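Local coordinates for uncharacterized protein (Escherichia coli O157:H7, PDB 4ZV9) that is of unknown function but belongs to the dienelactone hydrolase family of alpha/beta hydrolases and is probably a hydrolase, at residues F7-Y19 / E27-S39. Residues are numbered along the deposited sequence; the frame is centred on the assembly and turned at random.
Sequences FTDPEIFAEYITY and EVRGYLVKPAKMS
An antiparallel beta hairpin, running in register from Phe13 opposite Lys34 to Tyr19 opposite Val28, forms the outer margin of the mixed central sheet of an alpha/beta-hydrolase fold, an edge strand held by backbone and side chains together. From Phe13 to Tyr19 every second residue of strand 12-19 exchanges two backbone bonds with its partner; Ile17 N, for instance, reaches Gly30 O at 2.8 Å. Beyond the end of strand 28-35, Ala36 N still bonds to Glu11 O, just before the first strand, approaching from above the carbonyl plane. A water donates to both Phe13 O and Leu32 O.

On one face of the hairpin the Tyr16 ring is sandwiched. The extended Arg29 chain, CG anti to the backbone N (chi1 168°), lays its guanidinium flat on one side, a cation-pi stack with Arg29 CZ 3.8 Å from the centroid of the Tyr16 ring and planes 14° apart. Against the opposite side comes Tyr31 CD1, 3.5 Å from Tyr16 CE1, the two rings inclined at 44°. Tyr31 OH touches Ala14 CB and is hydrogen-bonded to Arg63 on helix 56-67.

On the other face, Val28 CB sits over the Tyr19 ring in a CH-pi contact, and Ile17 CG2 meets Leu32 CD2.

Strand 28-35 continues the sheet by pairing with strand 71-75. Helix 56-67 packs against Ile12, Tyr31 and Val33, whereas helix 100-116 covers Ile17, Tyr19 and Val28.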
loop_
_atom_site.group_PDB
_atom_site.type_symbol
_atom_site.label_atom_id
_atom_site.label_comp_id
_atom_site.label_asym_id
_atom_site.label_seq_id
_atom_site.Cartn_x
_atom_site.Cartn_y
_atom_site.Cartn_z
ATOM N N PHE A 7 -3.349 2.680 19.058
ATOM C CA PHE A 7 -2.018 2.092 19.065
ATOM C C PHE A 7 -1.867 1.034 20.162
ATOM O O PHE A 7 -1.021 0.136 20.046
ATOM C CB PHE A 7 -0.892 3.166 19.115
ATOM C CG PHE A 7 -0.737 3.852 20.437
ATOM C CD1 PHE A 7 -1.545 4.939 20.785
ATOM C CD2 PHE A 7 0.258 3.446 21.330
ATOM C CE1 PHE A 7 -1.378 5.583 21.996
ATOM C CE2 PHE A 7 0.411 4.066 22.556
ATOM C CZ PHE A 7 -0.405 5.153 22.893
ATOM N N THR A 8 -2.682 1.141 21.217
ATOM C CA THR A 8 -2.671 0.217 22.354
ATOM C C THR A 8 -3.665 -0.944 22.245
ATOM O O THR A 8 -3.798 -1.730 23.188
ATOM C CB THR A 8 -3.061 0.964 23.649
ATOM O OG1 THR A 8 -4.321 1.617 23.442
ATOM C CG2 THR A 8 -2.010 2.009 24.005
ATOM N N ASP A 9 -4.348 -1.053 21.111
ATOM C CA ASP A 9 -5.344 -2.116 20.910
ATOM C C ASP A 9 -4.724 -3.480 21.231
ATOM O O ASP A 9 -3.731 -3.878 20.623
ATOM C CB ASP A 9 -5.877 -2.067 19.474
ATOM C CG ASP A 9 -7.045 -3.019 19.248
ATOM O OD1 ASP A 9 -6.972 -4.169 19.722
ATOM O OD2 ASP A 9 -8.011 -2.623 18.558
ATOM N N PRO A 10 -5.293 -4.205 22.201
ATOM C CA PRO A 10 -4.665 -5.479 22.602
ATOM C C PRO A 10 -4.667 -6.580 21.539
ATOM O O PRO A 10 -3.997 -7.601 21.718
ATOM C CB PRO A 10 -5.466 -5.913 23.843
ATOM C CG PRO A 10 -6.714 -5.105 23.835
ATOM C CD PRO A 10 -6.437 -3.845 23.061
ATOM N N GLU A 11 -5.423 -6.399 20.462
ATOM C CA GLU A 11 -5.472 -7.408 19.406
ATOM C C GLU A 11 -4.352 -7.256 18.389
ATOM O O GLU A 11 -4.228 -8.076 17.480
ATOM C CB GLU A 11 -6.832 -7.397 18.713
ATOM C CG GLU A 11 -7.949 -7.838 19.647
ATOM C CD GLU A 11 -9.282 -7.956 18.962
ATOM O OE1 GLU A 11 -9.423 -7.467 17.818
ATOM O OE2 GLU A 11 -10.204 -8.537 19.584
ATOM N N ILE A 12 -3.518 -6.238 18.542
ATOM C CA ILE A 12 -2.390 -6.054 17.626
ATOM C C ILE A 12 -1.097 -5.847 18.393
ATOM O O ILE A 12 -1.119 -5.515 19.583
ATOM C CB ILE A 12 -2.631 -4.920 16.607
ATOM C CG1 ILE A 12 -2.808 -3.543 17.270
ATOM C CG2 ILE A 12 -3.861 -5.219 15.766
ATOM C CD1 ILE A 12 -1.540 -2.747 17.447
ATOM N N PHE A 13 0.022 -6.147 17.734
ATOM C CA PHE A 13 1.325 -5.934 18.302
ATOM C C PHE A 13 2.137 -5.141 17.285
ATOM O O PHE A 13 2.457 -5.652 16.209
ATOM C CB PHE A 13 2.032 -7.243 18.651
ATOM C CG PHE A 13 3.444 -7.039 19.110
ATOM C CD1 PHE A 13 3.701 -6.483 20.354
ATOM C CD2 PHE A 13 4.513 -7.322 18.282
ATOM C CE1 PHE A 13 5.004 -6.276 20.783
ATOM C CE2 PHE A 13 5.827 -7.098 18.704
ATOM C CZ PHE A 13 6.067 -6.576 19.955
ATOM N N ALA A 14 2.513 -3.914 17.652
ATOM C CA ALA A 14 3.237 -3.011 16.759
ATOM C C ALA A 14 4.643 -2.667 17.245
ATOM O O ALA A 14 4.851 -2.468 18.436
ATOM C CB ALA A 14 2.451 -1.714 16.602
ATOM N N GLU A 15 5.596 -2.626 16.321
ATOM C CA GLU A 15 6.965 -2.252 16.648
ATOM C C GLU A 15 7.656 -1.712 15.421
ATOM O O GLU A 15 7.299 -2.083 14.302
ATOM C CB GLU A 15 7.777 -3.428 17.233
ATOM C CG GLU A 15 8.039 -4.560 16.251
ATOM C CD GLU A 15 8.789 -5.739 16.853
ATOM O OE1 GLU A 15 9.453 -5.575 17.902
ATOM O OE2 GLU A 15 8.709 -6.833 16.252
ATOM N N TYR A 16 8.640 -0.838 15.630
ATOM C CA TYR A 16 9.471 -0.362 14.518
ATOM C C TYR A 16 10.587 -1.354 14.350
ATOM O O TYR A 16 11.102 -1.905 15.332
ATOM C CB TYR A 16 10.021 1.043 14.778
ATOM C CG TYR A 16 8.937 2.083 14.801
ATOM C CD1 TYR A 16 8.387 2.569 13.615
ATOM C CD2 TYR A 16 8.448 2.578 16.003
ATOM C CE1 TYR A 16 7.381 3.517 13.632
ATOM C CE2 TYR A 16 7.447 3.523 16.031
ATOM C CZ TYR A 16 6.886 3.962 14.838
ATOM O OH TYR A 16 5.886 4.883 14.888
ATOM N N ILE A 17 10.944 -1.621 13.103
ATOM C CA ILE A 17 12.016 -2.536 12.788
ATOM C C ILE A 17 12.870 -1.902 11.718
ATOM O O ILE A 17 12.540 -0.829 11.203
ATOM C CB ILE A 17 11.493 -3.879 12.222
ATOM C CG1 ILE A 17 10.779 -3.679 10.874
ATOM C CG2 ILE A 17 10.581 -4.571 13.222
ATOM C CD1 ILE A 17 10.601 -4.973 10.099
ATOM N N THR A 18 13.962 -2.564 11.383
ATOM C CA THR A 18 14.748 -2.160 10.223
ATOM C C THR A 18 14.861 -3.394 9.337
ATOM O O THR A 18 14.849 -4.510 9.841
ATOM C CB THR A 18 16.148 -1.631 10.575
ATOM O OG1 THR A 18 16.955 -2.691 11.070
ATOM C CG2 THR A 18 16.077 -0.526 11.629
ATOM N N TYR A 19 14.967 -3.198 8.021
ATOM C CA TYR A 19 15.146 -4.321 7.102
ATOM C C TYR A 19 16.098 -3.880 5.990
ATOM O O TYR A 19 16.247 -2.680 5.750
ATOM C CB TYR A 19 13.787 -4.773 6.545
ATOM C CG TYR A 19 13.125 -3.755 5.650
ATOM C CD1 TYR A 19 12.283 -2.775 6.169
ATOM C CD2 TYR A 19 13.361 -3.753 4.280
ATOM C CE1 TYR A 19 11.682 -1.837 5.340
ATOM C CE2 TYR A 19 12.764 -2.816 3.452
ATOM C CZ TYR A 19 11.926 -1.866 3.986
ATOM O OH TYR A 19 11.363 -0.925 3.167
ATOM N N GLU A 27 19.723 0.065 5.260
ATOM C CA GLU A 27 18.901 -0.430 6.358
ATOM C C GLU A 27 17.736 0.520 6.531
ATOM O O GLU A 27 17.925 1.610 7.044
ATOM C CB GLU A 27 19.676 -0.506 7.679
ATOM C CG GLU A 27 20.752 -1.582 7.771
ATOM C CD GLU A 27 20.233 -2.971 7.431
ATOM O OE1 GLU A 27 19.226 -3.411 8.022
ATOM O OE2 GLU A 27 20.834 -3.629 6.567
ATOM N N VAL A 28 16.537 0.070 6.167
ATOM C CA VAL A 28 15.352 0.905 6.169
ATOM C C VAL A 28 14.428 0.620 7.365
ATOM O O VAL A 28 14.133 -0.528 7.680
ATOM C CB VAL A 28 14.547 0.692 4.883
ATOM C CG1 VAL A 28 13.308 1.577 4.847
ATOM C CG2 VAL A 28 15.422 0.966 3.661
ATOM N N ARG A 29 13.957 1.690 7.992
ATOM C CA ARG A 29 13.044 1.597 9.124
ATOM C C ARG A 29 11.622 1.387 8.623
ATOM O O ARG A 29 11.217 1.986 7.622
ATOM C CB ARG A 29 13.128 2.899 9.904
ATOM C CG ARG A 29 12.070 3.142 10.971
ATOM C CD ARG A 29 12.374 4.461 11.670
ATOM N NE ARG A 29 11.286 4.971 12.506
ATOM C CZ ARG A 29 11.176 4.773 13.822
ATOM N NH1 ARG A 29 12.052 4.036 14.482
ATOM N NH2 ARG A 29 10.159 5.310 14.480
ATOM N N GLY A 30 10.868 0.550 9.323
ATOM C CA GLY A 30 9.477 0.296 9.000
ATOM C C GLY A 30 8.646 0.018 10.247
ATOM O O GLY A 30 9.181 -0.395 11.277
ATOM N N TYR A 31 7.349 0.283 10.148
ATOM C CA TYR A 31 6.389 0.015 11.205
ATOM C C TYR A 31 5.753 -1.343 10.915
ATOM O O TYR A 31 5.048 -1.515 9.899
ATOM C CB TYR A 31 5.349 1.127 11.208
ATOM C CG TYR A 31 4.320 1.101 12.326
ATOM C CD1 TYR A 31 4.696 1.216 13.659
ATOM C CD2 TYR A 31 2.959 1.064 12.032
ATOM C CE1 TYR A 31 3.738 1.272 14.665
ATOM C CE2 TYR A 31 2.003 1.123 13.033
ATOM C CZ TYR A 31 2.386 1.197 14.334
ATOM O OH TYR A 31 1.415 1.243 15.318
ATOM N N LEU A 32 6.057 -2.328 11.749
ATOM C CA LEU A 32 5.566 -3.684 11.573
ATOM C C LEU A 32 4.441 -3.957 12.578
ATOM O O LEU A 32 4.661 -3.813 13.782
ATOM C CB LEU A 32 6.707 -4.676 11.827
ATOM C CG LEU A 32 6.408 -6.179 11.672
ATOM C CD1 LEU A 32 6.227 -6.529 10.212
ATOM C CD2 LEU A 32 7.561 -7.002 12.241
ATOM N N VAL A 33 3.262 -4.373 12.097
ATOM C CA VAL A 33 2.151 -4.680 12.987
ATOM C C VAL A 33 1.637 -6.091 12.724
ATOM O O VAL A 33 1.347 -6.436 11.580
ATOM C CB VAL A 33 0.970 -3.702 12.829
ATOM C CG1 VAL A 33 0.029 -3.839 14.023
ATOM C CG2 VAL A 33 1.457 -2.264 12.738
ATOM N N LYS A 34 1.503 -6.893 13.784
ATOM C CA LYS A 34 1.030 -8.278 13.686
ATOM C C LYS A 34 -0.231 -8.476 14.509
ATOM O O LYS A 34 -0.446 -7.754 15.489
ATOM C CB LYS A 34 2.047 -9.230 14.310
ATOM C CG LYS A 34 3.440 -9.174 13.751
ATOM C CD LYS A 34 4.400 -9.967 14.628
ATOM C CE LYS A 34 5.794 -9.914 14.033
ATOM N NZ LYS A 34 6.831 -10.483 14.929
ATOM N N PRO A 35 -1.052 -9.477 14.149
ATOM C CA PRO A 35 -2.143 -9.860 15.031
ATOM C C PRO A 35 -1.507 -10.346 16.340
ATOM O O PRO A 35 -0.503 -11.061 16.297
ATOM C CB PRO A 35 -2.821 -11.033 14.289
ATOM C CG PRO A 35 -2.444 -10.856 12.861
ATOM C CD PRO A 35 -1.080 -10.208 12.871
ATOM N N ALA A 36 -2.041 -9.929 17.483
ATOM C CA ALA A 36 -1.454 -10.289 18.779
ATOM C C ALA A 36 -1.520 -11.789 19.058
ATOM O O ALA A 36 -0.620 -12.354 19.679
ATOM C CB ALA A 36 -2.131 -9.525 19.903
ATOM N N LYS A 37 -2.596 -12.422 18.623
ATOM C CA LYS A 37 -2.775 -13.847 18.817
ATOM C C LYS A 37 -2.586 -14.574 17.492
ATOM O O LYS A 37 -3.501 -14.624 16.670
ATOM C CB LYS A 37 -4.177 -14.112 19.378
ATOM C CG LYS A 37 -4.467 -15.585 19.579
ATOM C CD LYS A 37 -5.828 -15.830 20.200
ATOM C CE LYS A 37 -6.176 -17.309 20.155
ATOM N NZ LYS A 37 -7.508 -17.584 20.756
HETATM N N MSE A 38 -1.399 -15.138 17.294
HETATM C CA MSE A 38 -1.095 -15.879 16.075
HETATM C C MSE A 38 -0.470 -17.194 16.452
HETATM O O MSE A 38 0.558 -17.239 17.125
HETATM C CB MSE A 38 -0.190 -15.055 15.158
HETATM C CG MSE A 38 1.277 -15.048 15.585
HETATM SE SE MSE A 38 2.198 -13.390 15.065
HETATM C CE MSE A 38 1.517 -13.075 13.244
ATOM N N SER A 39 -1.107 -18.284 16.050
ATOM C CA SER A 39 -0.564 -19.603 16.319
ATOM C C SER A 39 0.436 -19.918 15.204
ATOM O O SER A 39 1.636 -19.995 15.442
ATOM C CB SER A 39 -1.681 -20.659 16.389
ATOM O OG SER A 39 -2.238 -20.892 15.114
HETATM O O HOH W 1 4.911 -6.272 15.176
#